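PDB 6FUV: solute Binding Protein, BlMnBP1 in complex with mannotriose from Bifidobacterium, which binds beta-manno-oligosaccharides such as mannotriose and probably delivers them to an ABC transporter for uptake into the cell. Local coordinates for residues Asn1-Gly5 with Ser96-Ser101; Gly126-Gln132 with Leu301-Met307. The contacts are given in a common frame with arbitrary orientation. Residues are numbered along the deposited sequence.

Contact 1 (Asn1-Gly5 with Ser96-Ser101)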
# COMPACT_ATOMS: atom_id res chain seq x y z
N ASN A 1 17.97 -9.45 -16.23
CA ASN A 1 19.25 -9.93 -15.64
C ASN A 1 19.13 -11.43 -15.30
O ASN A 1 19.62 -11.89 -14.25
CB ASN A 1 19.60 -9.15 -14.37
CG ASN A 1 19.72 -7.66 -14.60
OD1 ASN A 1 20.76 -7.16 -15.03
ND2 ASN A 1 18.64 -6.94 -14.32
N ASN A 2 18.49 -12.17 -16.19
CA ASN A 2 18.06 -13.53 -15.93
C ASN A 2 19.20 -14.44 -16.31
O ASN A 2 19.46 -14.65 -17.50
CB ASN A 2 16.79 -13.87 -16.71
CG ASN A 2 16.13 -15.10 -16.22
OD1 ASN A 2 16.78 -16.08 -15.89
ND2 ASN A 2 14.80 -15.06 -16.14
N LYS A 3 19.84 -15.04 -15.31
CA LYS A 3 20.98 -15.90 -15.52
C LYS A 3 20.54 -17.25 -16.03
O LYS A 3 21.23 -17.85 -16.85
CB LYS A 3 21.80 -16.03 -14.22
CG LYS A 3 22.49 -14.74 -13.82
CD LYS A 3 23.23 -14.80 -12.51
CE LYS A 3 23.59 -13.41 -12.00
NZ LYS A 3 24.02 -13.34 -10.58
N ALA A 4 19.40 -17.77 -15.53
CA ALA A 4 18.94 -19.08 -16.00
C ALA A 4 18.10 -19.02 -17.26
O ALA A 4 17.77 -20.05 -17.84
CB ALA A 4 18.12 -19.80 -14.93
N GLY A 5 17.76 -17.83 -17.72
CA GLY A 5 16.94 -17.68 -18.91
C GLY A 5 15.57 -18.32 -18.79
O GLY A 5 14.86 -18.51 -19.79
N SER A 96 16.20 -2.37 -13.38
CA SER A 96 17.14 -3.26 -14.05
C SER A 96 18.53 -3.18 -13.45
O SER A 96 19.37 -4.03 -13.78
CB SER A 96 17.20 -2.95 -15.53
OG SER A 96 17.80 -1.73 -15.80
N ASN A 97 18.78 -2.20 -12.57
CA ASN A 97 20.03 -2.11 -11.83
C ASN A 97 20.02 -2.98 -10.59
O ASN A 97 21.07 -3.14 -9.98
CB ASN A 97 20.30 -0.66 -11.44
CG ASN A 97 20.80 0.18 -12.62
OD1 ASN A 97 21.40 -0.34 -13.55
ND2 ASN A 97 20.53 1.48 -12.57
N TYR A 98 18.87 -3.55 -10.21
CA TYR A 98 18.84 -4.33 -8.99
C TYR A 98 18.16 -5.68 -9.15
O TYR A 98 18.48 -6.63 -8.45
CB TYR A 98 18.11 -3.54 -7.90
CG TYR A 98 18.78 -2.32 -7.41
CD1 TYR A 98 19.92 -2.43 -6.63
CD2 TYR A 98 18.31 -1.05 -7.74
CE1 TYR A 98 20.56 -1.33 -6.17
CE2 TYR A 98 18.99 0.08 -7.29
CZ TYR A 98 20.09 -0.10 -6.47
OH TYR A 98 20.78 0.97 -6.00
N PHE A 99 17.16 -5.79 -10.00
CA PHE A 99 16.27 -6.93 -9.99
C PHE A 99 16.28 -7.70 -11.30
O PHE A 99 16.66 -7.17 -12.35
CB PHE A 99 14.85 -6.46 -9.66
CG PHE A 99 14.75 -5.71 -8.39
CD1 PHE A 99 14.77 -6.36 -7.20
CD2 PHE A 99 14.55 -4.35 -8.40
CE1 PHE A 99 14.68 -5.69 -6.07
CE2 PHE A 99 14.43 -3.67 -7.22
CZ PHE A 99 14.47 -4.34 -6.07
N VAL A 100 15.86 -8.96 -11.22
CA VAL A 100 15.77 -9.85 -12.37
C VAL A 100 14.42 -9.67 -13.04
O VAL A 100 13.40 -9.60 -12.36
CB VAL A 100 15.96 -11.32 -11.98
CG1 VAL A 100 15.85 -12.20 -13.22
CG2 VAL A 100 17.27 -11.53 -11.32
N SER A 101 14.40 -9.55 -14.36
CA SER A 101 13.13 -9.40 -15.06
C SER A 101 12.35 -10.71 -15.07
O SER A 101 12.93 -11.79 -15.25
CB SER A 101 13.36 -8.93 -16.50
OG SER A 101 12.15 -9.10 -17.22

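Contact 2 (Gly126-Gln132 with Leu301-Met307). With BMA (beta-D-mannopyranose), chain B; BMA (beta-D-mannopyranose), chain C.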
# COMPACT_ATOMS: atom_id res chain seq x y z
N GLY A 126 8.61 -6.71 -10.91
CA GLY A 126 7.91 -6.99 -9.67
C GLY A 126 6.56 -7.61 -9.84
O GLY A 126 5.85 -7.23 -10.75
N VAL A 127 6.20 -8.55 -8.97
CA VAL A 127 4.89 -9.19 -8.91
C VAL A 127 4.32 -8.87 -7.53
O VAL A 127 4.97 -9.17 -6.50
CB VAL A 127 4.98 -10.71 -9.15
CG1 VAL A 127 3.61 -11.38 -8.96
CG2 VAL A 127 5.54 -10.97 -10.54
N ALA A 128 3.14 -8.26 -7.51
CA ALA A 128 2.55 -7.83 -6.25
C ALA A 128 2.09 -9.05 -5.48
O ALA A 128 1.65 -10.04 -6.06
CB ALA A 128 1.40 -6.88 -6.50
N THR A 129 2.28 -9.01 -4.16
CA THR A 129 1.79 -10.12 -3.35
C THR A 129 0.28 -10.22 -3.44
O THR A 129 -0.27 -11.31 -3.33
CB THR A 129 2.23 -9.96 -1.91
OG1 THR A 129 1.61 -8.81 -1.39
CG2 THR A 129 3.74 -9.87 -1.81
N ASP A 130 -0.40 -9.08 -3.53
CA ASP A 130 -1.82 -9.04 -3.85
C ASP A 130 -2.22 -7.64 -4.28
O ASP A 130 -1.40 -6.71 -4.24
CB ASP A 130 -2.67 -9.50 -2.68
CG ASP A 130 -2.45 -8.73 -1.43
OD1 ASP A 130 -2.39 -7.49 -1.49
OD2 ASP A 130 -2.38 -9.39 -0.36
N GLY A 131 -3.47 -7.52 -4.74
CA GLY A 131 -4.03 -6.24 -5.10
C GLY A 131 -4.54 -5.51 -3.87
O GLY A 131 -5.15 -6.10 -2.98
N GLN A 132 -4.31 -4.20 -3.85
CA GLN A 132 -4.68 -3.41 -2.68
C GLN A 132 -5.52 -2.21 -3.07
O GLN A 132 -5.39 -1.65 -4.18
CB GLN A 132 -3.43 -2.96 -1.89
CG GLN A 132 -2.91 -4.04 -0.95
CD GLN A 132 -3.88 -4.42 0.14
OE1 GLN A 132 -4.42 -3.58 0.80
NE2 GLN A 132 -4.10 -5.70 0.33
N LEU A 301 -6.96 0.93 -7.47
CA LEU A 301 -6.42 -0.42 -7.36
C LEU A 301 -4.93 -0.35 -7.69
O LEU A 301 -4.54 0.05 -8.79
CB LEU A 301 -7.14 -1.38 -8.29
CG LEU A 301 -6.69 -2.82 -8.38
CD1 LEU A 301 -6.65 -3.44 -7.04
CD2 LEU A 301 -7.62 -3.55 -9.39
N ALA A 302 -4.11 -0.72 -6.71
CA ALA A 302 -2.67 -0.71 -6.90
C ALA A 302 -2.09 -1.86 -6.09
O ALA A 302 -2.72 -2.40 -5.18
CB ALA A 302 -2.02 0.62 -6.52
N GLY A 303 -0.89 -2.26 -6.45
CA GLY A 303 -0.29 -3.39 -5.77
C GLY A 303 0.03 -3.12 -4.30
O GLY A 303 0.29 -1.99 -3.86
N ASN A 304 -0.01 -4.22 -3.57
CA ASN A 304 0.70 -4.28 -2.28
C ASN A 304 2.21 -4.22 -2.63
O ASN A 304 2.57 -3.99 -3.78
CB ASN A 304 0.31 -5.56 -1.57
CG ASN A 304 0.49 -5.47 -0.07
OD1 ASN A 304 1.22 -4.63 0.40
ND2 ASN A 304 -0.19 -6.31 0.66
N TYR A 305 3.09 -4.46 -1.67
CA TYR A 305 4.52 -4.59 -1.97
C TYR A 305 4.68 -5.69 -3.01
O TYR A 305 3.97 -6.71 -2.95
CB TYR A 305 5.33 -4.93 -0.70
CG TYR A 305 5.93 -3.73 0.04
CD1 TYR A 305 6.96 -3.02 -0.49
CD2 TYR A 305 5.50 -3.38 1.30
CE1 TYR A 305 7.52 -1.94 0.17
CE2 TYR A 305 6.05 -2.33 1.98
CZ TYR A 305 7.07 -1.59 1.40
OH TYR A 305 7.63 -0.55 2.06
N SER A 306 5.57 -5.44 -3.98
CA SER A 306 5.87 -6.41 -5.01
C SER A 306 7.11 -7.24 -4.66
O SER A 306 8.05 -6.80 -4.02
CB SER A 306 6.12 -5.71 -6.35
OG SER A 306 4.98 -5.25 -6.98
N MET A 307 7.12 -8.47 -5.14
CA MET A 307 8.25 -9.36 -4.94
C MET A 307 9.24 -9.14 -6.07
O MET A 307 8.88 -9.26 -7.23
CB MET A 307 7.81 -10.81 -4.87
CG MET A 307 7.25 -11.20 -3.51
SD MET A 307 6.32 -12.71 -3.59
CE MET A 307 4.88 -12.13 -4.50
C1 BMA B . 1.87 -1.26 2.07
C2 BMA B . 0.59 -1.19 1.25
C3 BMA B . 0.90 -1.02 -0.25
C4 BMA B . 1.94 0.13 -0.42
C5 BMA B . 3.15 -0.13 0.46
C6 BMA B . 4.22 0.93 0.32
O2 BMA B . -0.15 -0.03 1.70
O3 BMA B . -0.26 -0.78 -1.09
O4 BMA B . 2.37 0.23 -1.73
O5 BMA B . 2.71 -0.16 1.80
O6 BMA B . 3.74 2.14 0.86
C1 BMA C . 3.17 -2.59 7.01
C2 BMA C . 3.93 -1.42 6.33
C3 BMA C . 3.11 -0.87 5.26
C4 BMA C . 2.53 -1.93 4.30
C5 BMA C . 1.87 -3.08 5.07
C6 BMA C . 1.55 -4.27 4.17
O2 BMA C . 5.11 -1.88 5.72
O3 BMA C . 3.88 0.09 4.57
O4 BMA C . 1.53 -1.29 3.46
O5 BMA C . 2.83 -3.55 6.08
O6 BMA C . 2.78 -4.69 3.48

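Contact 1 (Asn1-Gly5 with Ser96-Ser101)
Asn1, the first residue of the chain, has the largest share of this small contact, which buries 240 Å² in all. Its side chain leaves the backbone sideways, and the amide then reaches into the bend of residues 96-101, where two carbonyls converge on it. ND2 of Asn1 donates to O of Phe99 at 2.8 Å and to O of Ser96 at 3.0 Å, so one amide nitrogen bridges the carbonyls of two residues three apart. Both acceptors are main-chain atoms; the CA-to-CB bond of Phe99 points away from residues 1-5, and its ring packs on Leu75 of helix 67-77 and on Trp82. Val100, next in buried area, adds van der Waals contact. Its CG2 lies 3.8 Å from O of Asn1 and its CG1 3.7 Å from CA of Asn2, so the methyl groups pack against the backbone of Asn1 and Asn2, where the CA atoms of Asn1 and Val100 approach to 4.8 Å. Neither segment is regular strand here: residues 1-5 belong to the N-terminal extension ahead of strand 22-28, and residues 96-101 to the connection between strands 84-86 and 103-104 of the larger sheet of the periplasmic-binding-protein fold. Asn2 touches Val100 through CB, 4.0 Å from CG1 of Val100, while its ND2 bonds to O of Val6 and its OD1 accepts a weak hydrogen bond from N of Gly5 at 2.7 Å. Beyond Asn2 the extension leaves the loop: Lys3 hydrogen-bonds through its backbone N to Gln318 of helix 315-330 and through NZ to the carbonyls of Lys311 and Ser313.

Contact 2 (Gly126-Gln132 with Leu301-Met307)
The mannotriose site of this solute-binding protein borders an antiparallel strand pair whose regular pairing is interrupted at Thr129-Asp130 and Asn304-Tyr305, though backbone hydrogen bonds continue across the break. At one end, Val127 and Met307 form a hydrogen-bonded pair (Met307 N to Val127 O 2.6 Å, Val127 N to Met307 O 3.3 Å); at the other, Gln132 and Ala302 do the same (Gln132 N to Ala302 O 2.7 Å, Ala302 N to Gln132 O 3.0 Å). Between them, Thr129 N bonds to Tyr305 O at 3.1 Å and Asn304 N to Asp130 O at 2.9 Å. OD1 of Asp130 accepts from Asn304 ND2 (3.3 Å) and Gln132 NE2 (3.1 Å), linking the side chains of two pocket residues; OE1 of Gln132 accepts from N of Trp269. Gly303 O accepts a hydrogen bond from O3 of the chain B mannose at 3.1 Å, and a face of the Tyr305 ring lies against the same sugar, CE2 to C5 3.9 Å. Met307 packs on strand 84-86 and, with Val127, on Val325 of helix 315-330, while Thr129 and Asp130 touch helix 334-337.

Overall arrangement
Contact 1 precedes contact 2 along the chain; their centres are about 19 Å apart and their nearest atoms about 6 Å, without touching. Both belong to the part of the fold built on the larger mixed sheet: contact 2 pairs its strands 123-132 and 298-309 near the centre of the chain, whereas the centre of contact 1 lies about 25 Å from that of the chain. Tyr125 of strand 123-132 meets Ser96 and Ser101, and the backbone of Val100 bonds to Ile309 of strand 298-309, so the same two strands run from the outer loop to the sugar. Helix 315-330 also touches both. Contact 2 contributes residues to the glycan pocket; contact 1 is packing of the N-terminal segment away from it.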